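Local coordinates for protein tannase (Fusobacterium nucleatum subsp. nucleatum ATCC 25586, PDB 6YQ4) that probably hydrolyses the ester bonds of gallotannins as a tannase of the alpha/beta-hydrolase clan, giving the bacterium protection against these toxic plant compounds, at residues N287-D292 / N296-T301; I438-I443 / T447-P452. All coordinates share one frame; numbering follows the deposited sequence.

Contact 1 of 2, residues N287-D292 / N296-T301; sequences NLLTLD and NGSFKT
Ser298 reaches across to the backbone of Leu288 and Thr290, and following its side chain outward shows how the extended chain of 287-292 is held against the start of a helix. Ser298 CB sits 3.9 Å from Leu288 O and faces CD2 of Leu289. A first torsion of 50° places OG between the backbone N and carbonyl carbon of its own residue, and there the hydroxyl does two jobs at once. Ser298 OG donates to Leu288 O at 2.9 Å, in the carbonyl plane and on a lone pair, and it accepts from Thr290 N, with an angle at the hydrogen of 160°. The next link is backbone to backbone: Phe299 N donates to Thr290 O over 3.1 Å. The first turn of helix 298-316, with Gly297 as its N-cap residue at backbone angles that are those of a glycine, is thus bound to the very loop that leads into it. A water receives the N-H of Ser298 and also contacts the hydroxyl of Thr290. Further along, Asp292 N also donates to Asn296 O, although Asp292 is poorly ordered and the length of this bond is uncertain. On the inner side Phe299 projects with CG anti to its backbone N (chi1 177°). Leu289 CB lies at the edge of the ring, 4.1 Å from Phe299 CD1, while Leu291 CD1 approaches Phe299 CD2 at an oblique angle. Phe299 also packs on Ile454 and Leu457 of helix 450-461, and Leu291 on Phe272 and Pro273 of helix 259-279. Lys300 NZ bonds to Asn296 OD1 from above the amide carbonyl plane and forms a salt bridge with Asp341.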
ATOM      1  N   ASN A 287     -26.442   1.387   6.936  1.00 44.67           N
ATOM      2  CA  ASN A 287     -27.035   1.903   5.712  1.00 44.57           C
ATOM      3  C   ASN A 287     -26.176   1.497   4.519  1.00 40.63           C
ATOM      4  O   ASN A 287     -24.952   1.695   4.525  1.00 27.02           O
ATOM      5  CB  ASN A 287     -27.166   3.418   5.814  1.00 44.95           C
ATOM      6  CG  ASN A 287     -27.985   3.850   7.039  1.00 61.57           C
ATOM      7  OD1 ASN A 287     -28.961   3.193   7.424  1.00 66.11           O
ATOM      8  ND2 ASN A 287     -27.571   4.943   7.666  1.00 66.85           N
ATOM      9  N   LEU A 288     -26.818   0.875   3.526  1.00 31.08           N
ATOM     10  CA  LEU A 288     -26.111   0.400   2.344  1.00 32.61           C
ATOM     11  C   LEU A 288     -25.584   1.578   1.548  1.00 35.71           C
ATOM     12  O   LEU A 288     -26.303   2.550   1.305  1.00 34.73           O
ATOM     13  CB  LEU A 288     -27.021  -0.440   1.452  1.00 36.41           C
ATOM     14  CG  LEU A 288     -27.261  -1.902   1.832  1.00 42.65           C
ATOM     15  CD1 LEU A 288     -28.662  -2.296   1.434  1.00 40.86           C
ATOM     16  CD2 LEU A 288     -26.218  -2.834   1.192  1.00 39.93           C
ATOM     17  N   LEU A 289     -24.327   1.479   1.146  1.00 28.41           N
ATOM     18  CA  LEU A 289     -23.689   2.488   0.327  1.00 26.26           C
ATOM     19  C   LEU A 289     -23.831   2.025  -1.120  1.00 31.02           C
ATOM     20  O   LEU A 289     -23.315   0.970  -1.494  1.00 38.16           O
ATOM     21  CB  LEU A 289     -22.234   2.661   0.768  1.00 27.67           C
ATOM     22  CG  LEU A 289     -22.124   3.149   2.229  1.00 24.10           C
ATOM     23  CD1 LEU A 289     -20.722   3.118   2.730  1.00 23.74           C
ATOM     24  CD2 LEU A 289     -22.677   4.558   2.403  1.00 26.43           C
ATOM     25  N   THR A 290     -24.582   2.778  -1.918  1.00 27.09           N
ATOM     26  CA  THR A 290     -24.864   2.409  -3.295  1.00 32.43           C
ATOM     27  C   THR A 290     -24.688   3.614  -4.220  1.00 34.87           C
ATOM     28  O   THR A 290     -24.467   4.753  -3.782  1.00 30.55           O
ATOM     29  CB  THR A 290     -26.280   1.849  -3.432  1.00 37.15           C
ATOM     30  OG1 THR A 290     -27.225   2.886  -3.133  1.00 33.80           O
ATOM     31  CG2 THR A 290     -26.473   0.664  -2.489  1.00 34.02           C
ATOM     32  N   LEU A 291     -24.812   3.344  -5.518  1.00 30.47           N
ATOM     33  CA  LEU A 291     -24.795   4.361  -6.553  1.00 26.27           C
ATOM     34  C   LEU A 291     -25.873   4.036  -7.575  1.00 35.24           C
ATOM     35  O   LEU A 291     -26.042   2.867  -7.945  1.00 32.93           O
ATOM     36  CB  LEU A 291     -23.418   4.443  -7.239  1.00 24.67           C
ATOM     37  CG  LEU A 291     -22.273   4.971  -6.371  1.00 23.58           C
ATOM     38  CD1 LEU A 291     -20.883   4.645  -6.960  1.00 24.33           C
ATOM     39  CD2 LEU A 291     -22.442   6.469  -6.120  1.00 24.17           C
ATOM     40  N   ASP A 292     -26.615   5.078  -7.983  1.00 39.61           N
ATOM     41  CA  ASP A 292     -27.496   5.076  -9.150  1.00 50.34           C
ATOM     42  C   ASP A 292     -26.697   4.916 -10.448  1.00 52.49           C
ATOM     43  O   ASP A 292     -25.463   4.990 -10.475  1.00 42.86           O
ATOM     44  CB  ASP A 292     -28.270   6.396  -9.285  1.00 62.55           C
ATOM     45  CG  ASP A 292     -29.089   6.756  -8.054  1.00 81.78           C
ATOM     46  OD1 ASP A 292     -29.500   5.848  -7.292  1.00 90.04           O
ATOM     47  OD2 ASP A 292     -29.348   7.970  -7.870  1.00 85.30           O
ATOM     48  N   ASN A 296     -24.728   8.843  -8.698  1.00 39.98           N
ATOM     49  CA  ASN A 296     -24.983   9.429  -7.383  1.00 41.37           C
ATOM     50  C   ASN A 296     -25.625   8.420  -6.452  1.00 39.17           C
ATOM     51  O   ASN A 296     -26.125   7.379  -6.880  1.00 47.27           O
ATOM     52  CB  ASN A 296     -25.891  10.647  -7.478  1.00 40.86           C
ATOM     53  CG  ASN A 296     -25.309  11.716  -8.352  1.00 40.00           C
ATOM     54  OD1 ASN A 296     -24.402  12.445  -7.940  1.00 36.71           O
ATOM     55  ND2 ASN A 296     -25.815  11.811  -9.570  1.00 33.95           N
ATOM     56  N   GLY A 297     -25.648   8.768  -5.171  1.00 38.33           N
ATOM     57  CA  GLY A 297     -26.292   7.965  -4.154  1.00 27.54           C
ATOM     58  C   GLY A 297     -25.470   8.004  -2.886  1.00 35.33           C
ATOM     59  O   GLY A 297     -24.530   8.791  -2.765  1.00 37.39           O
ATOM     60  N   SER A 298     -25.795   7.119  -1.942  1.00 31.74           N
ATOM     61  CA  SER A 298     -25.240   7.263  -0.600  1.00 28.55           C
ATOM     62  C   SER A 298     -23.731   7.089  -0.571  1.00 33.92           C
ATOM     63  O   SER A 298     -23.070   7.658   0.311  1.00 36.91           O
ATOM     64  CB  SER A 298     -25.896   6.268   0.350  1.00 28.42           C
ATOM     65  OG  SER A 298     -25.862   4.970  -0.213  1.00 40.81           O
ATOM     66  N   PHE A 299     -23.159   6.306  -1.501  1.00 26.74           N
ATOM     67  CA  PHE A 299     -21.718   6.085  -1.432  1.00 23.08           C
ATOM     68  C   PHE A 299     -20.963   7.378  -1.669  1.00 27.54           C
ATOM     69  O   PHE A 299     -19.985   7.661  -0.968  1.00 29.13           O
ATOM     70  CB  PHE A 299     -21.242   5.028  -2.428  1.00 25.20           C
ATOM     71  CG  PHE A 299     -19.739   4.841  -2.418  1.00 27.63           C
ATOM     72  CD1 PHE A 299     -19.107   4.224  -1.343  1.00 27.11           C
ATOM     73  CD2 PHE A 299     -18.948   5.326  -3.462  1.00 26.59           C
ATOM     74  CE1 PHE A 299     -17.689   4.069  -1.319  1.00 28.15           C
ATOM     75  CE2 PHE A 299     -17.549   5.168  -3.451  1.00 24.31           C
ATOM     76  CZ  PHE A 299     -16.917   4.542  -2.381  1.00 21.32           C
ATOM     77  N   LYS A 300     -21.411   8.168  -2.655  1.00 23.31           N
ATOM     78  CA  LYS A 300     -20.842   9.491  -2.906  1.00 26.20           C
ATOM     79  C   LYS A 300     -21.034  10.424  -1.711  1.00 33.11           C
ATOM     80  O   LYS A 300     -20.147  11.230  -1.398  1.00 34.83           O
ATOM     81  CB  LYS A 300     -21.484  10.094  -4.160  1.00 34.74           C
ATOM     82  CG  LYS A 300     -21.209  11.592  -4.363  1.00 40.97           C
ATOM     83  CD  LYS A 300     -21.670  12.095  -5.731  1.00 32.76           C
ATOM     84  CE  LYS A 300     -20.988  11.324  -6.859  1.00 38.30           C
ATOM     85  NZ  LYS A 300     -21.444  11.772  -8.221  1.00 46.39           N
ATOM     86  N   THR A 301     -22.193  10.331  -1.032  1.00 29.96           N
ATOM     87  CA  THR A 301     -22.429  11.117   0.181  1.00 30.48           C
ATOM     88  C   THR A 301     -21.500  10.674   1.308  1.00 31.58           C
ATOM     89  O   THR A 301     -21.032  11.498   2.103  1.00 36.70           O
ATOM     90  CB  THR A 301     -23.905  10.998   0.601  1.00 38.02           C
ATOM     91  OG1 THR A 301     -24.733  11.641  -0.373  1.00 43.97           O
ATOM     92  CG2 THR A 301     -24.173  11.638   1.972  1.00 27.93           C
TER
HETATM   93  O   HOH W   1     -28.005   5.222  -3.218  1.00 34.21           O

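Contact 2 of 2, residues I438-I443 / T447-P452; sequences IRHGAI and TSLAIP
This is a buried, mostly apolar contact between the C-terminal end of strand 435-439, with the chain just beyond it, and the entry into helix 450-461. His440 carries most of it. With chi1 at -178° the imidazole extends away from its own N-H and across to the other segment, where three side chains approach it obliquely. Pro452 CG packs 3.7 Å from His440 CB. Leu449 CD1 lies 3.7 Å from His440 CD2. The methyl CG2 of Thr447 comes within 3.4 Å of His440 CE1. Beside the histidine, Ile438 CG2 touches Pro452 CB at 4.2 Å. The ring's rotation is fixed by NE2, which bonds to the carbonyl O of Asp444 in the intervening loop, whereas ND1 is buried without a polar partner in the model. At the helix entry, Ser448 OG accepts a weak capping bond from Ala450 N. Leu449 also packs on Ile307 of helix 298-316. The strand-loop-helix passage opens the beta-alpha-beta unit completed by strand 465-469, and its loop carries Asp444, which with Ser166 and His476 has the geometry of an alpha/beta-hydrolase catalytic triad, although that role is inferred.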
ATOM      1  N   ILE A 438      -5.148   3.303   7.928  1.00 21.78           N
ATOM      2  CA  ILE A 438      -5.194   3.570   6.497  1.00 21.35           C
ATOM      3  C   ILE A 438      -5.235   5.081   6.326  1.00 31.75           C
ATOM      4  O   ILE A 438      -5.996   5.768   7.020  1.00 39.29           O
ATOM      5  CB  ILE A 438      -6.417   2.895   5.837  1.00 20.73           C
ATOM      6  CG1 ILE A 438      -6.305   1.375   5.870  1.00 21.46           C
ATOM      7  CG2 ILE A 438      -6.595   3.319   4.421  1.00 19.10           C
ATOM      8  CD1 ILE A 438      -7.624   0.688   5.508  1.00 17.35           C
ATOM      9  N   ARG A 439      -4.377   5.602   5.452  1.00 28.13           N
ATOM     10  CA  ARG A 439      -4.280   7.031   5.193  1.00 24.22           C
ATOM     11  C   ARG A 439      -4.300   7.230   3.697  1.00 26.78           C
ATOM     12  O   ARG A 439      -3.564   6.549   2.975  1.00 40.24           O
ATOM     13  CB  ARG A 439      -2.994   7.651   5.770  1.00 21.81           C
ATOM     14  CG  ARG A 439      -2.963   7.862   7.301  1.00 23.98           C
ATOM     15  CD  ARG A 439      -4.130   8.740   7.787  1.00 19.92           C
ATOM     16  NE  ARG A 439      -4.189   8.891   9.249  1.00 24.20           N
ATOM     17  CZ  ARG A 439      -4.869   8.082  10.069  1.00 26.50           C
ATOM     18  NH1 ARG A 439      -5.556   7.046   9.587  1.00 20.36           N
ATOM     19  NH2 ARG A 439      -4.882   8.317  11.375  1.00 24.28           N
ATOM     20  N   HIS A 440      -5.111   8.165   3.225  1.00 21.46           N
ATOM     21  CA  HIS A 440      -5.025   8.586   1.828  1.00 23.32           C
ATOM     22  C   HIS A 440      -5.264  10.081   1.780  1.00 25.51           C
ATOM     23  O   HIS A 440      -6.327  10.544   2.196  1.00 31.35           O
ATOM     24  CB  HIS A 440      -6.036   7.849   0.947  1.00 24.31           C
ATOM     25  CG  HIS A 440      -5.939   8.214  -0.498  1.00 28.45           C
ATOM     26  ND1 HIS A 440      -5.213   7.473  -1.407  1.00 30.83           N
ATOM     27  CD2 HIS A 440      -6.446   9.264  -1.187  1.00 29.16           C
ATOM     28  CE1 HIS A 440      -5.296   8.040  -2.598  1.00 32.93           C
ATOM     29  NE2 HIS A 440      -6.039   9.128  -2.492  1.00 32.05           N
ATOM     30  N   GLY A 441      -4.292  10.830   1.270  1.00 31.22           N
ATOM     31  CA  GLY A 441      -4.350  12.279   1.372  1.00 26.78           C
ATOM     32  C   GLY A 441      -5.458  12.893   0.528  1.00 27.80           C
ATOM     33  O   GLY A 441      -5.774  12.432  -0.571  1.00 32.88           O
ATOM     34  N   ALA A 442      -6.029  13.982   1.047  1.00 32.46           N
ATOM     35  CA  ALA A 442      -7.154  14.651   0.404  1.00 30.97           C
ATOM     36  C   ALA A 442      -6.816  15.242  -0.977  1.00 33.31           C
ATOM     37  O   ALA A 442      -7.737  15.491  -1.759  1.00 34.89           O
ATOM     38  CB  ALA A 442      -7.687  15.730   1.353  1.00 21.95           C
ATOM     39  N   ILE A 443      -5.538  15.485  -1.296  1.00 31.92           N
ATOM     40  CA  ILE A 443      -5.145  15.906  -2.639  1.00 37.49           C
ATOM     41  C   ILE A 443      -4.320  14.828  -3.344  1.00 36.21           C
ATOM     42  O   ILE A 443      -3.583  15.128  -4.277  1.00 35.88           O
ATOM     43  CB  ILE A 443      -4.398  17.253  -2.640  1.00 36.38           C
ATOM     44  CG1 ILE A 443      -3.068  17.162  -1.895  1.00 31.24           C
ATOM     45  CG2 ILE A 443      -5.267  18.360  -2.110  1.00 23.53           C
ATOM     46  CD1 ILE A 443      -2.231  18.399  -2.009  1.00 25.81           C
ATOM     47  N   THR A 447      -4.464   7.484  -6.920  1.00 28.09           N
ATOM     48  CA  THR A 447      -5.600   6.589  -7.038  1.00 28.29           C
ATOM     49  C   THR A 447      -6.821   7.308  -6.488  1.00 28.35           C
ATOM     50  O   THR A 447      -6.711   8.328  -5.808  1.00 24.31           O
ATOM     51  CB  THR A 447      -5.382   5.256  -6.307  1.00 30.58           C
ATOM     52  OG1 THR A 447      -6.447   4.365  -6.641  1.00 28.76           O
ATOM     53  CG2 THR A 447      -5.343   5.441  -4.798  1.00 32.53           C
ATOM     54  N   SER A 448      -7.983   6.788  -6.837  1.00 27.95           N
ATOM     55  CA  SER A 448      -9.234   7.328  -6.336  1.00 32.44           C
ATOM     56  C   SER A 448      -9.342   7.147  -4.822  1.00 32.53           C
ATOM     57  O   SER A 448      -9.033   6.081  -4.294  1.00 32.88           O
ATOM     58  CB  SER A 448     -10.387   6.615  -7.031  1.00 41.58           C
ATOM     59  OG  SER A 448     -11.599   7.275  -6.781  1.00 54.54           O
ATOM     60  N   LEU A 449      -9.785   8.195  -4.115  1.00 24.25           N
ATOM     61  CA  LEU A 449     -10.100   8.031  -2.692  1.00 27.00           C
ATOM     62  C   LEU A 449     -11.175   6.962  -2.462  1.00 27.14           C
ATOM     63  O   LEU A 449     -11.282   6.414  -1.359  1.00 20.58           O
ATOM     64  CB  LEU A 449     -10.560   9.368  -2.101  1.00 24.18           C
ATOM     65  CG  LEU A 449     -10.993   9.411  -0.634  1.00 25.20           C
ATOM     66  CD1 LEU A 449      -9.797   9.212   0.287  1.00 25.59           C
ATOM     67  CD2 LEU A 449     -11.671  10.719  -0.324  1.00 21.56           C
ATOM     68  N   ALA A 450     -11.952   6.644  -3.498  1.00 29.96           N
ATOM     69  CA  ALA A 450     -12.958   5.597  -3.404  1.00 24.51           C
ATOM     70  C   ALA A 450     -12.346   4.246  -3.062  1.00 26.47           C
ATOM     71  O   ALA A 450     -13.012   3.411  -2.442  1.00 31.77           O
ATOM     72  CB  ALA A 450     -13.731   5.520  -4.726  1.00 21.53           C
ATOM     73  N   ILE A 451     -11.089   4.017  -3.442  1.00 26.55           N
ATOM     74  CA  ILE A 451     -10.468   2.695  -3.362  1.00 18.18           C
ATOM     75  C   ILE A 451     -10.032   2.407  -1.927  1.00 24.09           C
ATOM     76  O   ILE A 451     -10.406   1.355  -1.385  1.00 20.99           O
ATOM     77  CB  ILE A 451      -9.283   2.553  -4.343  1.00 23.47           C
ATOM     78  CG1 ILE A 451      -9.765   2.454  -5.790  1.00 20.14           C
ATOM     79  CG2 ILE A 451      -8.462   1.293  -3.999  1.00 21.72           C
ATOM     80  CD1 ILE A 451     -10.276   1.038  -6.149  1.00 29.84           C
ATOM     81  N   PRO A 452      -9.229   3.261  -1.276  1.00 24.90           N
ATOM     82  CA  PRO A 452      -8.955   3.015   0.147  1.00 16.36           C
ATOM     83  C   PRO A 452     -10.208   3.088   1.012  1.00 27.06           C
ATOM     84  O   PRO A 452     -10.318   2.312   1.975  1.00 27.93           O
ATOM     85  CB  PRO A 452      -7.931   4.109   0.529  1.00 21.68           C
ATOM     86  CG  PRO A 452      -8.072   5.194  -0.528  1.00 18.98           C
ATOM     87  CD  PRO A 452      -8.469   4.429  -1.787  1.00 18.01           C
TER

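Overall arrangement
Contact 1 closes along the chain before contact 2 opens, and their centres lie about 17 Å apart. Contact 1 is peripheral, about 25 Å from the chain centre, in the loop after helix 259-279 and the first turn of helix 298-316; contact 2 is deeper, about 11 Å from that centre, where strand 435-439 of the mixed sheet passes toward helix 450-461. The two meet directly at Phe299 CE2 and Ala450 CB, 4.0 Å apart, which packs helix 298-316 on helix 450-461, the helix that follows strand 435-439. Along the chain, helices 259-279 and 298-316 fall between strands 202-206 and 435-439 of the sheet, while the bound magnesium ion belongs to a separate site.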